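Local coordinates for glucose-binding protein (Thermus thermophilus HB27, PDB 2B3F) that binds glucose or galactose in the cleft between its two lobes and is probably the sugar-capturing component of a transport system, at residues 159-164 against 170-175; 165-170 against 345-350. One frame throughout, in Å; residues are numbered along the deposited sequence.

Contact 1: residues 159-164 against 170-175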
loop_
_atom_site.group_PDB
_atom_site.type_symbol
_atom_site.label_atom_id
_atom_site.label_comp_id
_atom_site.label_asym_id
_atom_site.label_seq_id
_atom_site.Cartn_x
_atom_site.Cartn_y
_atom_site.Cartn_z
ATOM N N ALA A 159 -24.590 -7.389 -1.686
ATOM C CA ALA A 159 -23.155 -7.483 -1.419
ATOM C C ALA A 159 -22.724 -6.129 -0.888
ATOM O O ALA A 159 -22.238 -5.289 -1.657
ATOM C CB ALA A 159 -22.404 -7.836 -2.675
ATOM N N PRO A 160 -22.965 -5.890 0.410
ATOM C CA PRO A 160 -22.609 -4.597 1.004
ATOM C C PRO A 160 -21.107 -4.273 1.009
ATOM O O PRO A 160 -20.749 -3.095 1.106
ATOM C CB PRO A 160 -23.110 -4.716 2.453
ATOM C CG PRO A 160 -24.077 -5.846 2.448
ATOM C CD PRO A 160 -23.616 -6.778 1.392
ATOM N N LEU A 161 -20.261 -5.295 0.928
ATOM C CA LEU A 161 -18.802 -5.085 0.850
ATOM C C LEU A 161 -18.314 -5.250 -0.580
ATOM O O LEU A 161 -18.563 -6.279 -1.213
ATOM C CB LEU A 161 -18.065 -6.047 1.781
ATOM C CG LEU A 161 -16.528 -5.933 1.755
ATOM C CD1 LEU A 161 -16.102 -4.563 2.235
ATOM C CD2 LEU A 161 -15.900 -7.020 2.593
ATOM N N ALA A 162 -17.633 -4.222 -1.090
ATOM C CA ALA A 162 -16.967 -4.275 -2.382
ATOM C C ALA A 162 -15.603 -4.921 -2.187
ATOM O O ALA A 162 -14.914 -4.632 -1.198
ATOM C CB ALA A 162 -16.810 -2.874 -2.976
ATOM N N LEU A 163 -15.239 -5.798 -3.108
ATOM C CA LEU A 163 -13.972 -6.515 -3.064
ATOM C C LEU A 163 -13.534 -6.878 -4.487
ATOM O O LEU A 163 -14.386 -7.050 -5.371
ATOM C CB LEU A 163 -14.136 -7.751 -2.189
ATOM C CG LEU A 163 -12.924 -8.584 -1.809
ATOM C CD1 LEU A 163 -11.916 -7.754 -1.055
ATOM C CD2 LEU A 163 -13.407 -9.749 -0.984
ATOM N N GLY A 164 -12.221 -6.953 -4.719
ATOM C CA GLY A 164 -11.662 -7.300 -6.018
ATOM C C GLY A 164 -10.762 -8.533 -5.989
ATOM O O GLY A 164 -10.914 -9.447 -5.155
ATOM N N GLN A 170 -6.196 -10.061 0.231
ATOM C CA GLN A 170 -5.088 -9.983 1.187
ATOM C C GLN A 170 -5.113 -8.635 1.904
ATOM O O GLN A 170 -4.897 -8.566 3.110
ATOM C CB GLN A 170 -3.758 -10.138 0.487
ATOM C CG GLN A 170 -3.511 -11.473 -0.257
ATOM C CD GLN A 170 -2.122 -11.494 -0.856
ATOM O OE1 GLN A 170 -1.151 -11.163 -0.174
ATOM N NE2 GLN A 170 -2.012 -11.855 -2.127
ATOM N N HIS A 171 -5.375 -7.575 1.140
ATOM C CA HIS A 171 -5.465 -6.220 1.659
ATOM C C HIS A 171 -6.530 -6.108 2.737
ATOM O O HIS A 171 -6.290 -5.567 3.800
ATOM C CB HIS A 171 -5.742 -5.214 0.545
ATOM C CG HIS A 171 -5.570 -3.801 0.993
ATOM N ND1 HIS A 171 -4.452 -3.054 0.682
ATOM C CD2 HIS A 171 -6.352 -3.023 1.778
ATOM C CE1 HIS A 171 -4.565 -1.864 1.249
ATOM N NE2 HIS A 171 -5.712 -1.814 1.910
ATOM N N LEU A 172 -7.715 -6.631 2.442
ATOM C CA LEU A 172 -8.772 -6.705 3.438
ATOM C C LEU A 172 -8.321 -7.495 4.678
ATOM O O LEU A 172 -8.540 -7.061 5.814
ATOM C CB LEU A 172 -9.976 -7.392 2.827
ATOM C CG LEU A 172 -11.127 -7.689 3.755
ATOM C CD1 LEU A 172 -11.708 -6.413 4.371
ATOM C CD2 LEU A 172 -12.173 -8.453 2.904
ATOM N N TRP A 173 -7.672 -8.633 4.452
ATOM C CA TRP A 173 -7.203 -9.490 5.535
ATOM C C TRP A 173 -6.270 -8.740 6.504
ATOM O O TRP A 173 -6.404 -8.884 7.699
ATOM C CB TRP A 173 -6.477 -10.728 5.007
ATOM C CG TRP A 173 -6.039 -11.682 6.091
ATOM C CD1 TRP A 173 -6.765 -12.726 6.621
ATOM C CD2 TRP A 173 -4.777 -11.692 6.794
ATOM N NE1 TRP A 173 -6.042 -13.368 7.593
ATOM C CE2 TRP A 173 -4.818 -12.767 7.722
ATOM C CE3 TRP A 173 -3.625 -10.902 6.727
ATOM C CZ2 TRP A 173 -3.743 -13.071 8.567
ATOM C CZ3 TRP A 173 -2.562 -11.198 7.564
ATOM C CH2 TRP A 173 -2.632 -12.276 8.483
ATOM N N GLU A 174 -5.363 -7.905 5.997
ATOM C CA GLU A 174 -4.411 -7.254 6.934
ATOM C C GLU A 174 -5.131 -6.265 7.853
ATOM O O GLU A 174 -4.743 -6.096 9.008
ATOM C CB GLU A 174 -3.178 -6.667 6.253
ATOM C CG GLU A 174 -3.362 -5.497 5.321
ATOM C CD GLU A 174 -2.030 -5.057 4.696
ATOM O OE1 GLU A 174 -1.050 -5.854 4.730
ATOM O OE2 GLU A 174 -1.979 -3.936 4.155
ATOM N N SER A 175 -6.195 -5.638 7.367
ATOM C CA SER A 175 -7.046 -4.803 8.246
ATOM C C SER A 175 -7.753 -5.652 9.307
ATOM O O SER A 175 -7.768 -5.312 10.492
ATOM C CB SER A 175 -8.076 -4.010 7.468
ATOM O OG SER A 175 -7.562 -2.764 7.030
#
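With first torsions of 179° in Leu161, -172° in Leu163 and 174° in Leu172, all three leucines swing CG to the far side of CB from their own backbone N and meet through their methyl groups. The setting is a short, weakly bonded strand, 161-162, leading through a brief loop into helix 166-190, in one lobe of the two-lobed periplasmic binding protein fold. The strand is an outermost one of a four-stranded mixed sheet, and the second turn of the helix packs back against it. CD2 of Leu172 is the meeting point. Leu161 comes at it tip to tip, CD2 against CD2 at 4.0 Å, each using the branch that continues the extended side chain. Leu163 instead crosses Leu172 at about a right angle, and its CD1 touches the same Leu172 CD2, also at 4.0 Å. Leu161 of the strand and Leu163 just after it thus both reach one helix methyl, from directions roughly perpendicular to each other. No hydrogen bond joins the segments, whose nearest CA atoms, those of Leu163 and Leu172, remain 8.3 Å apart; the contact is purely apolar and small, burying 109 Å² in all. Helix 199-212 adds to this buried apolar cluster, since Val211 touches both Leu161 and Leu172, Phe208 packs on Leu172 and Leu212 on Leu163. Within the sheet, Ala162 is paired by backbone hydrogen bonding with Phe238. The packing lies away from the sugar site. Leu163 also reaches the preceding helical turn, where its CD1 sits 3.6 Å from Thr168 O.

Contact 2: residues 165-170 against 345-350. With GAL (beta-D-galactopyranose), chain G.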
loop_
_atom_site.group_PDB
_atom_site.type_symbol
_atom_site.label_atom_id
_atom_site.label_comp_id
_atom_site.label_asym_id
_atom_site.label_seq_id
_atom_site.Cartn_x
_atom_site.Cartn_y
_atom_site.Cartn_z
ATOM N N GLU A 165 -9.781 -8.506 -6.880
ATOM C CA GLU A 165 -8.857 -9.595 -7.114
ATOM C C GLU A 165 -8.031 -9.993 -5.875
ATOM O O GLU A 165 -8.026 -9.310 -4.840
ATOM C CB GLU A 165 -7.927 -9.252 -8.285
ATOM C CG GLU A 165 -6.978 -8.059 -8.024
ATOM C CD GLU A 165 -6.020 -7.819 -9.159
ATOM O OE1 GLU A 165 -5.316 -8.785 -9.553
ATOM O OE2 GLU A 165 -5.947 -6.671 -9.652
ATOM N N ASN A 166 -7.329 -11.113 -6.010
ATOM C CA ASN A 166 -6.619 -11.737 -4.910
ATOM C C ASN A 166 -5.882 -10.758 -3.995
ATOM O O ASN A 166 -6.091 -10.793 -2.783
ATOM C CB ASN A 166 -5.646 -12.790 -5.454
ATOM C CG ASN A 166 -4.818 -13.456 -4.372
ATOM O OD1 ASN A 166 -3.797 -12.913 -3.963
ATOM N ND2 ASN A 166 -5.190 -14.690 -3.985
ATOM N N TRP A 167 -5.053 -9.891 -4.556
ATOM C CA TRP A 167 -4.279 -9.000 -3.644
ATOM C C TRP A 167 -5.194 -8.128 -2.789
ATOM O O TRP A 167 -4.847 -7.803 -1.651
ATOM C CB TRP A 167 -3.214 -8.185 -4.373
ATOM C CG TRP A 167 -3.688 -7.027 -5.119
ATOM C CD1 TRP A 167 -3.912 -6.948 -6.446
ATOM C CD2 TRP A 167 -3.962 -5.722 -4.581
ATOM N NE1 TRP A 167 -4.344 -5.690 -6.786
ATOM C CE2 TRP A 167 -4.374 -4.912 -5.659
ATOM C CE3 TRP A 167 -3.909 -5.169 -3.298
ATOM C CZ2 TRP A 167 -4.712 -3.568 -5.497
ATOM C CZ3 TRP A 167 -4.262 -3.844 -3.131
ATOM C CH2 TRP A 167 -4.660 -3.055 -4.225
ATOM N N THR A 168 -6.366 -7.745 -3.307
ATOM C CA THR A 168 -7.291 -6.888 -2.535
ATOM C C THR A 168 -7.942 -7.666 -1.389
ATOM O O THR A 168 -8.396 -7.099 -0.402
ATOM C CB THR A 168 -8.394 -6.223 -3.400
ATOM O OG1 THR A 168 -9.400 -7.189 -3.740
ATOM C CG2 THR A 168 -7.832 -5.590 -4.626
ATOM N N GLN A 169 -8.015 -8.989 -1.552
ATOM C CA GLN A 169 -8.506 -9.859 -0.491
ATOM C C GLN A 169 -7.460 -9.958 0.617
ATOM O O GLN A 169 -7.793 -9.909 1.789
ATOM C CB GLN A 169 -8.855 -11.231 -1.050
ATOM C CG GLN A 169 -9.915 -11.186 -2.137
ATOM C CD GLN A 169 -9.880 -12.417 -3.052
ATOM O OE1 GLN A 169 -9.335 -13.476 -2.685
ATOM N NE2 GLN A 169 -10.411 -12.259 -4.273
ATOM N N GLN A 170 -6.196 -10.061 0.231
ATOM C CA GLN A 170 -5.088 -9.983 1.187
ATOM C C GLN A 170 -5.113 -8.635 1.904
ATOM O O GLN A 170 -4.897 -8.566 3.110
ATOM C CB GLN A 170 -3.758 -10.138 0.487
ATOM C CG GLN A 170 -3.511 -11.473 -0.257
ATOM C CD GLN A 170 -2.122 -11.494 -0.856
ATOM O OE1 GLN A 170 -1.151 -11.163 -0.174
ATOM N NE2 GLN A 170 -2.012 -11.855 -2.127
ATOM N N SER A 345 2.332 -2.368 6.706
ATOM C CA SER A 345 1.604 -3.287 5.823
ATOM C C SER A 345 2.388 -4.529 5.439
ATOM O O SER A 345 3.586 -4.467 5.167
ATOM C CB SER A 345 1.209 -2.536 4.548
ATOM O OG SER A 345 0.572 -3.387 3.601
ATOM N N LEU A 346 1.676 -5.661 5.375
ATOM C CA LEU A 346 2.179 -6.888 4.752
ATOM C C LEU A 346 2.075 -6.835 3.232
ATOM O O LEU A 346 3.032 -7.123 2.504
ATOM C CB LEU A 346 1.347 -8.095 5.239
ATOM C CG LEU A 346 1.439 -9.400 4.439
ATOM C CD1 LEU A 346 2.860 -9.939 4.458
ATOM C CD2 LEU A 346 0.466 -10.423 5.010
ATOM N N VAL A 347 0.878 -6.523 2.740
ATOM C CA VAL A 347 0.622 -6.643 1.317
ATOM C C VAL A 347 1.447 -5.630 0.523
ATOM O O VAL A 347 1.794 -5.851 -0.645
ATOM C CB VAL A 347 -0.895 -6.519 1.046
ATOM C CG1 VAL A 347 -1.196 -6.569 -0.432
ATOM C CG2 VAL A 347 -1.619 -7.629 1.811
ATOM N N HIS A 348 1.815 -4.545 1.200
ATOM C CA HIS A 348 2.531 -3.446 0.555
ATOM C C HIS A 348 3.962 -3.275 1.118
ATOM O O HIS A 348 4.488 -2.162 1.138
ATOM C CB HIS A 348 1.686 -2.187 0.608
ATOM C CG HIS A 348 0.314 -2.406 0.036
ATOM N ND1 HIS A 348 0.088 -2.482 -1.320
ATOM C CD2 HIS A 348 -0.867 -2.654 0.641
ATOM C CE1 HIS A 348 -1.191 -2.754 -1.525
ATOM N NE2 HIS A 348 -1.793 -2.873 -0.352
ATOM N N GLY A 349 4.555 -4.389 1.551
ATOM C CA GLY A 349 6.010 -4.525 1.599
ATOM C C GLY A 349 6.778 -4.073 2.819
ATOM O O GLY A 349 8.008 -4.202 2.846
ATOM N N ALA A 350 6.089 -3.557 3.827
ATOM C CA ALA A 350 6.810 -3.011 4.972
ATOM C C ALA A 350 7.389 -4.092 5.884
ATOM O O ALA A 350 8.579 -3.989 6.281
ATOM C CB ALA A 350 5.948 -2.066 5.749
HETATM C C1 GAL G . 0.575 -0.198 -3.685
HETATM C C2 GAL G . 1.436 1.021 -4.043
HETATM C C3 GAL G . 0.587 2.240 -4.376
HETATM C C4 GAL G . -0.472 1.905 -5.428
HETATM C C5 GAL G . -1.197 0.604 -5.004
HETATM C C6 GAL G . -2.284 0.130 -5.982
HETATM O O1 GAL G . 1.363 -1.325 -3.450
HETATM O O2 GAL G . 2.344 1.285 -2.961
HETATM O O3 GAL G . 1.412 3.293 -4.852
HETATM O O4 GAL G . 0.185 1.783 -6.662
HETATM O O5 GAL G . -0.294 -0.455 -4.795
HETATM O O6 GAL G . -1.709 -0.380 -7.148
#
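His348, in the wall of the galactose pocket, meets Trp167 and the sugar along its ring edge: CE1 lies 3.6 Å from Trp167 CZ3, which sits in the imidazole plane, while ND1 shares a 2.7 Å hydrogen bond with galactose O1. CG anti to the carbonyl carbon, chi1 -54°, turns that edge toward both. The two aromatic planes stand at 86°, but the approach is oblique. Val347 fills the angle beside them, with CG1 3.7 Å above one face of the His348 ring and 4.2 Å from Trp167 CE3; its other methyl, CG2, packs 3.6 Å from Gln170 CB. Further out, Thr168 CG2 lies over the centre of one indole face. His348 belongs to a type I turn, Leu346 to Gly349, tightened by an ST motif in which Ser345 OG accepts from His348 N at 2.9 Å. Its NE2 is hydrogen-bonded to His171 ND1, and Trp244 meets its ring edge-to-face. A phenylalanine here would keep a ring against Trp167 but would probably leave galactose O1 and His171 ND1 without their shared partner. Bonds at both nitrogens probably restrict the buried imidazole's rotation, and the one at NE2 probably helps orient ND1 toward the sugar.

Going from the N terminus, the chain passes strand 161-162 and, after only five intervening residues, contact 1 closes a tight loop onto helix 166-190. Those residues, with Gln170, form the first half of contact 2, so the two contacts cross instead of nesting. Contact 2 closes a far longer loop, of 174 residues, bringing in the segment between strand 341-344 and helix 354-370. Helix 166-190 therefore packs on the four-stranded sheet through one contact and meets a loop leading out of the eight-stranded sheet, beside the sugar, through the other. Glu174 bridges them, with OE2 probably hydrogen-bonded to Ser345 OG and OE1 to Val347 N.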